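Local coordinates for succinylglutamate desuccinylase (Chromobacterium violaceum, PDB 1YW4), which probably hydrolyses N-succinylglutamate to succinate and glutamate, the last step of arginine degradation by the AST pathway, as a zinc-dependent enzyme, at residues R142-D147 against R237-N242; D67-D72 against G231-L236; A89-I94 against S122-E127; P34-L39 against A126-L131. All coordinates share one frame; numbering follows the deposited sequence.

Contact 1. Residues R142-D147 against R237-N242; sequences RKLHYD and RGLLSN
Leu-239 is the one helix residue that meets Arg-142, Leu-144 and Tyr-146, in a contact that rests the C-terminal end of helix 230-241 on the face of strand 143-151 inside the catalytic domain. The three partners alternate along the strand and its entry, and their CB atoms all point to the helix. The nearest backbones, at Leu-144 and Leu-239, still stand 10.2 Å apart between CA atoms, a gap bridged by side chains. In Leu-239 chi1 (172°) puts CG anti to the backbone nitrogen, and chi2 (58°) spreads the two methyls to different partners. CD2 meets the rim of the Tyr-146 ring, near the ring plane, 3.8 Å from CE2, and also lies 4.1 Å from Leu-144 CD1. The other methyl, CD1, approaches Arg-142 NH2 at 3.7 Å on a slant to the guanidinium. Leu-144 CD1, two residues on in the same segment, covers one face of this group, 3.9 Å above its plane and over the centre. The polar ends turn elsewhere, Arg-142 NE to a salt bridge with Asp-47 and Tyr-146 OH to a hydrogen bond with Gln-176, while the Tyr-146 ring stacks on Trp-179. With no hydrogen bond between strand and helix, cohesion here is dispersive, and the arginine offers NH2 to the leucine methyl while Asp-47 balances its charge.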
# COMPACT_ATOMS: atom_id res chain seq x y z
N ARG A 142 -29.01 2.37 -9.91
CA ARG A 142 -27.91 1.76 -9.17
C ARG A 142 -28.11 0.26 -8.94
O ARG A 142 -29.24 -0.22 -8.84
CB ARG A 142 -27.74 2.46 -7.82
CG ARG A 142 -27.41 3.95 -7.90
CD ARG A 142 -27.07 4.50 -6.53
NE ARG A 142 -28.19 4.39 -5.60
CZ ARG A 142 -28.09 4.57 -4.29
NH1 ARG A 142 -26.92 4.85 -3.74
NH2 ARG A 142 -29.16 4.46 -3.52
N LYS A 143 -27.00 -0.47 -8.90
CA LYS A 143 -27.01 -1.91 -8.65
C LYS A 143 -26.23 -2.15 -7.36
O LYS A 143 -25.00 -2.06 -7.33
CB LYS A 143 -26.36 -2.64 -9.83
CG LYS A 143 -27.21 -2.59 -11.10
CD LYS A 143 -26.53 -3.27 -12.27
CE LYS A 143 -25.26 -2.56 -12.67
NZ LYS A 143 -25.53 -1.15 -13.07
N LEU A 144 -26.95 -2.46 -6.28
CA LEU A 144 -26.35 -2.66 -4.97
C LEU A 144 -26.58 -4.04 -4.38
O LEU A 144 -27.71 -4.52 -4.33
CB LEU A 144 -26.88 -1.60 -4.00
CG LEU A 144 -26.75 -0.13 -4.43
CD1 LEU A 144 -27.52 0.75 -3.46
CD2 LEU A 144 -25.29 0.26 -4.46
N HIS A 145 -25.51 -4.66 -3.90
CA HIS A 145 -25.56 -5.98 -3.31
C HIS A 145 -24.83 -6.05 -1.97
O HIS A 145 -23.63 -5.78 -1.90
CB HIS A 145 -24.95 -7.01 -4.26
CG HIS A 145 -24.87 -8.39 -3.69
ND1 HIS A 145 -25.71 -8.82 -2.68
CD2 HIS A 145 -24.08 -9.44 -4.00
CE1 HIS A 145 -25.44 -10.09 -2.41
NE2 HIS A 145 -24.46 -10.48 -3.20
N TYR A 146 -25.55 -6.39 -0.91
CA TYR A 146 -24.94 -6.51 0.40
C TYR A 146 -25.18 -7.94 0.83
O TYR A 146 -26.32 -8.38 1.01
CB TYR A 146 -25.57 -5.54 1.39
CG TYR A 146 -25.51 -4.10 0.93
CD1 TYR A 146 -24.28 -3.43 0.86
CD2 TYR A 146 -26.66 -3.44 0.51
CE1 TYR A 146 -24.21 -2.12 0.37
CE2 TYR A 146 -26.60 -2.14 0.02
CZ TYR A 146 -25.38 -1.49 -0.05
OH TYR A 146 -25.33 -0.21 -0.55
N ASP A 147 -24.08 -8.68 0.94
CA ASP A 147 -24.14 -10.06 1.37
C ASP A 147 -23.84 -9.95 2.87
O ASP A 147 -22.72 -9.62 3.27
CB ASP A 147 -23.09 -10.88 0.62
CG ASP A 147 -23.16 -12.35 0.96
OD1 ASP A 147 -24.28 -12.81 1.29
OD2 ASP A 147 -22.11 -13.03 0.90
N ARG A 237 -33.25 -0.08 6.02
CA ARG A 237 -34.64 0.38 5.91
C ARG A 237 -34.67 1.75 5.21
O ARG A 237 -35.59 2.05 4.46
CB ARG A 237 -35.27 0.49 7.30
CG ARG A 237 -35.58 -0.86 7.95
CD ARG A 237 -35.95 -0.68 9.41
NE ARG A 237 -36.31 -1.95 10.05
CZ ARG A 237 -37.53 -2.47 10.04
NH1 ARG A 237 -38.53 -1.83 9.45
NH2 ARG A 237 -37.76 -3.63 10.63
N GLY A 238 -33.65 2.57 5.47
CA GLY A 238 -33.60 3.89 4.85
C GLY A 238 -33.30 3.80 3.36
O GLY A 238 -33.76 4.62 2.57
N LEU A 239 -32.53 2.79 2.98
CA LEU A 239 -32.20 2.59 1.58
C LEU A 239 -33.44 2.17 0.80
O LEU A 239 -33.74 2.72 -0.26
CB LEU A 239 -31.10 1.53 1.44
CG LEU A 239 -30.80 1.11 0.00
CD1 LEU A 239 -30.40 2.33 -0.80
CD2 LEU A 239 -29.71 0.05 -0.02
N LEU A 240 -34.17 1.20 1.32
CA LEU A 240 -35.37 0.72 0.63
C LEU A 240 -36.45 1.79 0.53
O LEU A 240 -37.12 1.90 -0.49
CB LEU A 240 -35.93 -0.50 1.35
CG LEU A 240 -34.94 -1.67 1.49
CD1 LEU A 240 -35.59 -2.77 2.29
CD2 LEU A 240 -34.52 -2.15 0.11
N SER A 241 -36.64 2.56 1.60
CA SER A 241 -37.66 3.60 1.61
C SER A 241 -37.26 4.82 0.78
O SER A 241 -37.95 5.18 -0.17
CB SER A 241 -37.95 4.05 3.04
OG SER A 241 -38.72 3.07 3.71
N ASN A 242 -36.16 5.44 1.16
CA ASN A 242 -35.66 6.62 0.46
C ASN A 242 -34.21 6.42 0.07
O ASN A 242 -33.29 6.86 0.77
CB ASN A 242 -35.80 7.86 1.35
CG ASN A 242 -35.32 9.12 0.67
OD1 ASN A 242 -35.66 9.38 -0.48
ND2 ASN A 242 -34.52 9.91 1.38

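Contact 2. Residues D67-D72 against G231-L236; sequences DGMLTD and GIDGAL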
# COMPACT_ATOMS: atom_id res chain seq x y z
N ASP A 67 -35.73 -10.48 7.45
CA ASP A 67 -37.10 -10.96 7.58
C ASP A 67 -38.01 -9.92 8.24
O ASP A 67 -39.17 -9.77 7.85
CB ASP A 67 -37.13 -12.27 8.36
CG ASP A 67 -38.46 -12.98 8.25
OD1 ASP A 67 -38.94 -13.19 7.11
OD2 ASP A 67 -39.03 -13.33 9.30
N GLY A 68 -37.49 -9.21 9.24
CA GLY A 68 -38.28 -8.18 9.91
C GLY A 68 -38.67 -7.07 8.94
O GLY A 68 -39.81 -6.60 8.96
N MSE A 69 -37.73 -6.67 8.10
CA MSE A 69 -37.97 -5.63 7.11
C MSE A 69 -39.05 -6.08 6.13
O MSE A 69 -39.93 -5.31 5.80
CB MSE A 69 -36.70 -5.30 6.33
CG MSE A 69 -35.59 -4.64 7.12
SE MSE A 69 -34.19 -3.96 5.95
CE MSE A 69 -33.53 -5.64 5.27
N LEU A 70 -38.97 -7.32 5.66
CA LEU A 70 -39.96 -7.83 4.71
C LEU A 70 -41.36 -7.84 5.32
O LEU A 70 -42.34 -7.49 4.65
CB LEU A 70 -39.59 -9.23 4.24
CG LEU A 70 -38.27 -9.29 3.46
CD1 LEU A 70 -37.88 -10.74 3.15
CD2 LEU A 70 -38.42 -8.47 2.18
N THR A 71 -41.46 -8.24 6.58
CA THR A 71 -42.76 -8.26 7.24
C THR A 71 -43.32 -6.84 7.35
O THR A 71 -44.51 -6.62 7.15
CB THR A 71 -42.67 -8.90 8.64
OG1 THR A 71 -42.09 -10.21 8.53
CG2 THR A 71 -44.06 -9.04 9.25
N ASP A 72 -42.46 -5.88 7.65
CA ASP A 72 -42.92 -4.49 7.76
C ASP A 72 -43.39 -3.95 6.42
O ASP A 72 -44.37 -3.20 6.35
CB ASP A 72 -41.82 -3.59 8.32
CG ASP A 72 -41.64 -3.77 9.82
OD1 ASP A 72 -42.55 -4.32 10.46
OD2 ASP A 72 -40.60 -3.34 10.36
N GLY A 231 -27.62 -0.16 13.43
CA GLY A 231 -26.99 0.59 12.37
C GLY A 231 -27.29 0.09 10.97
O GLY A 231 -27.75 0.84 10.11
N ILE A 232 -27.04 -1.20 10.75
CA ILE A 232 -27.28 -1.79 9.44
C ILE A 232 -28.78 -1.84 9.17
O ILE A 232 -29.23 -1.63 8.04
CB ILE A 232 -26.64 -3.21 9.36
CG1 ILE A 232 -26.12 -3.47 7.94
CG2 ILE A 232 -27.63 -4.26 9.78
CD1 ILE A 232 -27.16 -3.45 6.86
N ASP A 233 -29.56 -2.09 10.22
CA ASP A 233 -31.01 -2.17 10.09
C ASP A 233 -31.61 -0.84 9.63
O ASP A 233 -32.40 -0.81 8.68
CB ASP A 233 -31.62 -2.60 11.42
CG ASP A 233 -33.13 -2.78 11.33
OD1 ASP A 233 -33.60 -3.48 10.41
OD2 ASP A 233 -33.84 -2.22 12.18
N GLY A 234 -31.24 0.24 10.30
CA GLY A 234 -31.76 1.55 9.93
C GLY A 234 -31.25 1.99 8.57
O GLY A 234 -31.99 2.58 7.78
N ALA A 235 -29.98 1.71 8.29
CA ALA A 235 -29.38 2.09 7.02
C ALA A 235 -30.05 1.34 5.87
O ALA A 235 -30.23 1.89 4.79
CB ALA A 235 -27.89 1.82 7.04
N LEU A 236 -30.43 0.09 6.13
CA LEU A 236 -31.09 -0.73 5.12
C LEU A 236 -32.53 -0.27 4.92
O LEU A 236 -32.98 -0.09 3.79
CB LEU A 236 -31.06 -2.20 5.54
CG LEU A 236 -30.42 -3.23 4.60
CD1 LEU A 236 -29.21 -2.67 3.87
CD2 LEU A 236 -30.04 -4.47 5.42
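The selenium of selenomethionine Met-69 lies against Leu-236, SE coming within 3.6 Å of CB, in a buried contact between helices 61-75 and 230-241. Met-69 leaves its helix with CG beside the backbone nitrogen, runs extended to the selenium, and then folds back at its last torsion (chi3 -67°). That fold carries the methyl CE over the leucine's branch, 3.7 Å from CD2 and 4.0 Å from CG, so the end of the chain wraps Leu-236 from CB outward. The two side chains cross at about a right angle. Leu-236 has chi1 near -124°, away from a staggered position, with CB and CD2 both facing the selenomethionine. Nearer the base of the Met-69 side chain, Asp-233, with CG anti to its nitrogen (chi1 -177°), slides past in the opposite direction, and its OD1 comes 4.0 Å from Met-69 CG. This carboxylate is not left to the apolar chain: OD1 forms a salt bridge with Arg-237, which also pairs with Asp-72 OD2 and thereby links the two helices at the edge of the hydrophobic contact. The closest backbones are those of Met-69 and Asp-233, 8.3 Å apart between CA atoms. Both helices lie on one face of the central strands, where Leu-51 of strand 48-53 touches Met-69 and Leu-236 alike; helix 7-12 packs on helix 61-75 through Phe-7, and Leu-70 reaches strand 83-88.

Contact 3. Residues A89-I94 against S122-E127; sequences ANLDAI and SVRAAE
Arg-124 donates from NE to the backbone carbonyl of Ala-89, a short bond of 2.8 Å between NE and O with an N-H...O angle of 163°. The oxygen lies almost in the guanidinium plane, at its edge, and the donor lies in the carbonyl plane, so both partners are well aligned. NH2 of Arg-124 adds a weak second bond to the same Ala-89 oxygen at 3.3 Å. On the far side of the group, NH1 forms a salt bridge with Glu-127 OE1 one helical turn on, at 3.1 Å and tilted from the plane; NH1 also bonds to Pro-34 O. These partners on different edges should fix the rotation of the guanidinium. The bend that turns it toward the loop is at chi2 (62°), the rest of the chain being extended. Beyond Ala-89, Asn-90 caps helix 91-96, its OD1 accepting from Ala-93 N at 3.3 Å, with the donor well above the amide carbonyl plane. Outside the polar core, Leu-91 leans obliquely on the arginine, CG and CD1 each 3.9 Å from NH2. Ala-89 follows directly on strand 83-88, its CB about 8 Å from the side chains of the zinc ligands His-56 and His-149, while its backbone bonds to Cys-53 beside it. Helix 120-137 thus grips the turn from strand 83-88 into helix 91-96, with Leu-91 also touching helix 7-12.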
# COMPACT_ATOMS: atom_id res chain seq x y z
N ALA A 89 -30.04 -17.55 1.21
CA ALA A 89 -29.11 -18.38 0.44
C ALA A 89 -29.00 -19.87 0.63
O ALA A 89 -29.33 -20.64 -0.28
CB ALA A 89 -27.72 -17.75 0.50
N ASN A 90 -28.51 -20.30 1.78
CA ASN A 90 -28.35 -21.73 2.01
C ASN A 90 -29.50 -22.20 2.89
O ASN A 90 -29.35 -22.31 4.10
CB ASN A 90 -27.01 -22.00 2.69
CG ASN A 90 -26.57 -23.44 2.54
OD1 ASN A 90 -27.41 -24.33 2.42
ND2 ASN A 90 -25.27 -23.67 2.55
N LEU A 91 -30.64 -22.50 2.27
CA LEU A 91 -31.82 -22.93 3.02
C LEU A 91 -31.63 -24.15 3.91
O LEU A 91 -32.04 -24.13 5.08
CB LEU A 91 -32.99 -23.20 2.06
CG LEU A 91 -33.68 -21.98 1.46
CD1 LEU A 91 -34.64 -22.45 0.36
CD2 LEU A 91 -34.44 -21.21 2.55
N ASP A 92 -31.04 -25.20 3.37
CA ASP A 92 -30.80 -26.42 4.14
C ASP A 92 -29.94 -26.13 5.36
O ASP A 92 -30.24 -26.60 6.46
CB ASP A 92 -30.13 -27.46 3.25
CG ASP A 92 -31.08 -28.06 2.24
OD1 ASP A 92 -31.80 -29.02 2.60
OD2 ASP A 92 -31.14 -27.56 1.09
N ALA A 93 -28.88 -25.34 5.16
CA ALA A 93 -27.99 -24.99 6.27
C ALA A 93 -28.73 -24.15 7.30
O ALA A 93 -28.53 -24.30 8.50
CB ALA A 93 -26.76 -24.24 5.74
N ILE A 94 -29.59 -23.25 6.83
CA ILE A 94 -30.35 -22.42 7.76
C ILE A 94 -31.29 -23.30 8.58
O ILE A 94 -31.31 -23.24 9.80
CB ILE A 94 -31.17 -21.34 7.02
CG1 ILE A 94 -30.21 -20.34 6.34
CG2 ILE A 94 -32.11 -20.60 7.99
CD1 ILE A 94 -30.89 -19.29 5.46
N SER A 122 -23.84 -26.64 -4.65
CA SER A 122 -23.27 -26.15 -5.91
C SER A 122 -24.41 -25.81 -6.86
O SER A 122 -24.36 -24.81 -7.58
CB SER A 122 -22.36 -27.20 -6.55
OG SER A 122 -21.29 -27.54 -5.69
N VAL A 123 -25.43 -26.66 -6.88
CA VAL A 123 -26.58 -26.41 -7.74
C VAL A 123 -27.26 -25.11 -7.27
O VAL A 123 -27.67 -24.28 -8.07
CB VAL A 123 -27.59 -27.58 -7.68
CG1 VAL A 123 -28.82 -27.27 -8.53
CG2 VAL A 123 -26.91 -28.86 -8.19
N ARG A 124 -27.37 -24.96 -5.95
CA ARG A 124 -28.00 -23.79 -5.37
C ARG A 124 -27.18 -22.52 -5.67
O ARG A 124 -27.74 -21.48 -6.03
CB ARG A 124 -28.15 -23.98 -3.87
CG ARG A 124 -28.66 -22.77 -3.13
CD ARG A 124 -30.06 -22.36 -3.58
NE ARG A 124 -30.60 -21.41 -2.61
CZ ARG A 124 -31.84 -20.93 -2.62
NH1 ARG A 124 -32.70 -21.30 -3.56
NH2 ARG A 124 -32.22 -20.10 -1.67
N ALA A 125 -25.87 -22.61 -5.54
CA ALA A 125 -25.01 -21.47 -5.83
C ALA A 125 -25.21 -21.01 -7.28
O ALA A 125 -25.32 -19.81 -7.54
CB ALA A 125 -23.54 -21.85 -5.59
N ALA A 126 -25.25 -21.96 -8.22
CA ALA A 126 -25.44 -21.62 -9.64
C ALA A 126 -26.79 -20.96 -9.88
O ALA A 126 -26.92 -20.04 -10.68
CB ALA A 126 -25.29 -22.88 -10.51
N GLU A 127 -27.81 -21.44 -9.17
CA GLU A 127 -29.15 -20.89 -9.30
C GLU A 127 -29.15 -19.44 -8.80
O GLU A 127 -29.75 -18.55 -9.43
CB GLU A 127 -30.14 -21.73 -8.50
CG GLU A 127 -31.55 -21.17 -8.44
CD GLU A 127 -32.49 -22.07 -7.68
OE1 GLU A 127 -32.33 -22.22 -6.45
OE2 GLU A 127 -33.40 -22.63 -8.30

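Contact 4. Residues P34-L39 against A126-L131; sequences PGCVEL and AELETL
Cys-36 holds SG anti to its carbonyl carbon and beside its nitrogen (chi1 -58°), which aims the sulfur from strand 36-39 at two leucines of helix 120-137, Leu-128 and Leu-131. Leu-128 adopts the same first torsion (chi1 -63°) with an extended second one; although its CB does not point at the strand, this shape brings CD2 within 3.6 Å of SG. Leu-131, one turn further, reaches in with its own CD2, 3.8 Å from SG and 3.9 Å from CB of Cys-36. SG therefore meets two methyls, one turn of helix apart, from directions roughly at right angles, in an apolar contact without a hydrogen bond across it. The CA atoms of Cys-36 and Leu-128 are 8.4 Å apart, the closer of the two backbone approaches. Toward the start of the strand the contact thins out: the Pro-34 ring only skirts Glu-127, with 4.5 Å between CD and OE1, and the carboxylate has its charge partner in Arg-124 instead. Gly-35, at a positive phi, completes the short turn that Pro-34 begins and that joins antiparallel strands 27-33 and 36-39. Met-87 of strand 83-88, next to strand 36-39, touches Cys-36, Leu-128 and Leu-131 and so extends the same apolar layer. Helix-on-strand packing of this kind, through Cys-36 here and Glu-38 at Phe-135 further along helix 120-137, is consistent with the layered alpha/beta catalytic domain of this zinc hydrolase family, related to the M14 carboxypeptidases.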
# COMPACT_ATOMS: atom_id res chain seq x y z
N PRO A 34 -36.89 -21.19 -4.31
CA PRO A 34 -36.95 -21.37 -2.86
C PRO A 34 -36.10 -20.32 -2.16
O PRO A 34 -34.95 -20.08 -2.53
CB PRO A 34 -36.40 -22.79 -2.67
CG PRO A 34 -36.87 -23.48 -3.93
CD PRO A 34 -36.53 -22.45 -4.98
N GLY A 35 -36.68 -19.65 -1.17
CA GLY A 35 -35.93 -18.63 -0.46
C GLY A 35 -35.53 -17.39 -1.26
O GLY A 35 -34.75 -16.59 -0.76
N CYS A 36 -36.03 -17.23 -2.48
CA CYS A 36 -35.70 -16.05 -3.27
C CYS A 36 -36.99 -15.31 -3.60
O CYS A 36 -37.86 -15.87 -4.26
CB CYS A 36 -34.97 -16.44 -4.55
SG CYS A 36 -33.44 -17.38 -4.18
N VAL A 37 -37.10 -14.07 -3.14
CA VAL A 37 -38.29 -13.27 -3.37
C VAL A 37 -37.97 -11.84 -3.83
O VAL A 37 -37.15 -11.13 -3.24
CB VAL A 37 -39.20 -13.24 -2.07
CG1 VAL A 37 -38.44 -12.61 -0.90
CG2 VAL A 37 -40.50 -12.49 -2.36
N GLU A 38 -38.62 -11.44 -4.92
CA GLU A 38 -38.43 -10.14 -5.51
C GLU A 38 -39.63 -9.24 -5.22
O GLU A 38 -40.77 -9.61 -5.49
CB GLU A 38 -38.27 -10.30 -7.02
CG GLU A 38 -38.06 -9.01 -7.76
CD GLU A 38 -38.31 -9.18 -9.24
OE1 GLU A 38 -37.33 -9.23 -10.00
OE2 GLU A 38 -39.49 -9.26 -9.64
N LEU A 39 -39.37 -8.05 -4.68
CA LEU A 39 -40.43 -7.10 -4.36
C LEU A 39 -40.26 -5.82 -5.18
O LEU A 39 -39.14 -5.33 -5.34
CB LEU A 39 -40.43 -6.76 -2.85
CG LEU A 39 -40.62 -7.89 -1.82
CD1 LEU A 39 -39.29 -8.62 -1.64
CD2 LEU A 39 -41.07 -7.34 -0.47
N ALA A 126 -25.25 -21.96 -8.22
CA ALA A 126 -25.44 -21.62 -9.64
C ALA A 126 -26.79 -20.96 -9.88
O ALA A 126 -26.92 -20.04 -10.68
CB ALA A 126 -25.29 -22.88 -10.51
N GLU A 127 -27.81 -21.44 -9.17
CA GLU A 127 -29.15 -20.89 -9.30
C GLU A 127 -29.15 -19.44 -8.80
O GLU A 127 -29.75 -18.55 -9.43
CB GLU A 127 -30.14 -21.73 -8.50
CG GLU A 127 -31.55 -21.17 -8.44
CD GLU A 127 -32.49 -22.07 -7.68
OE1 GLU A 127 -32.33 -22.22 -6.45
OE2 GLU A 127 -33.40 -22.63 -8.30
N LEU A 128 -28.48 -19.19 -7.68
CA LEU A 128 -28.42 -17.85 -7.10
C LEU A 128 -27.66 -16.88 -8.01
O LEU A 128 -28.00 -15.70 -8.09
CB LEU A 128 -27.78 -17.91 -5.71
CG LEU A 128 -28.54 -18.71 -4.63
CD1 LEU A 128 -27.72 -18.70 -3.35
CD2 LEU A 128 -29.94 -18.13 -4.39
N GLU A 129 -26.61 -17.38 -8.66
CA GLU A 129 -25.82 -16.55 -9.58
C GLU A 129 -26.72 -16.12 -10.73
O GLU A 129 -26.82 -14.94 -11.07
CB GLU A 129 -24.64 -17.35 -10.18
CG GLU A 129 -23.56 -17.79 -9.19
CD GLU A 129 -22.30 -18.28 -9.87
OE1 GLU A 129 -22.38 -18.71 -11.04
OE2 GLU A 129 -21.22 -18.24 -9.25
N THR A 130 -27.41 -17.09 -11.32
CA THR A 130 -28.30 -16.81 -12.44
C THR A 130 -29.39 -15.81 -12.07
O THR A 130 -29.62 -14.84 -12.79
CB THR A 130 -28.93 -18.12 -12.94
OG1 THR A 130 -27.88 -19.02 -13.34
CG2 THR A 130 -29.85 -17.86 -14.11
N LEU A 131 -30.08 -16.05 -10.95
CA LEU A 131 -31.13 -15.15 -10.49
C LEU A 131 -30.58 -13.73 -10.30
O LEU A 131 -31.20 -12.76 -10.73
CB LEU A 131 -31.74 -15.66 -9.19
CG LEU A 131 -32.86 -16.72 -9.32
CD1 LEU A 131 -32.43 -17.83 -10.25
CD2 LEU A 131 -33.21 -17.28 -7.93

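Overall arrangement
Contacts 1 and 2 have centres 10 Å apart and share helix 230-241, whose Leu-240 also reaches Met-69. Contacts 3 and 4 are likewise 10 Å apart and share Ala-126 and Glu-127 of helix 120-137; Leu-91 packs on Pro-34 between them. The two pairs lie 17 to 23 Å from each other, though Leu-70 touches Leu-39, joining contact 2 to contact 4. Helices 61-75 and 120-137 pack on alternate residues of strand 83-88, hence on opposite faces. Along the chain, contacts 3 and 4 both close before contact 1 opens; contact 3 nests within contact 2, which crosses contacts 1 and 4. Together they sandwich the strands that lead to the zinc site.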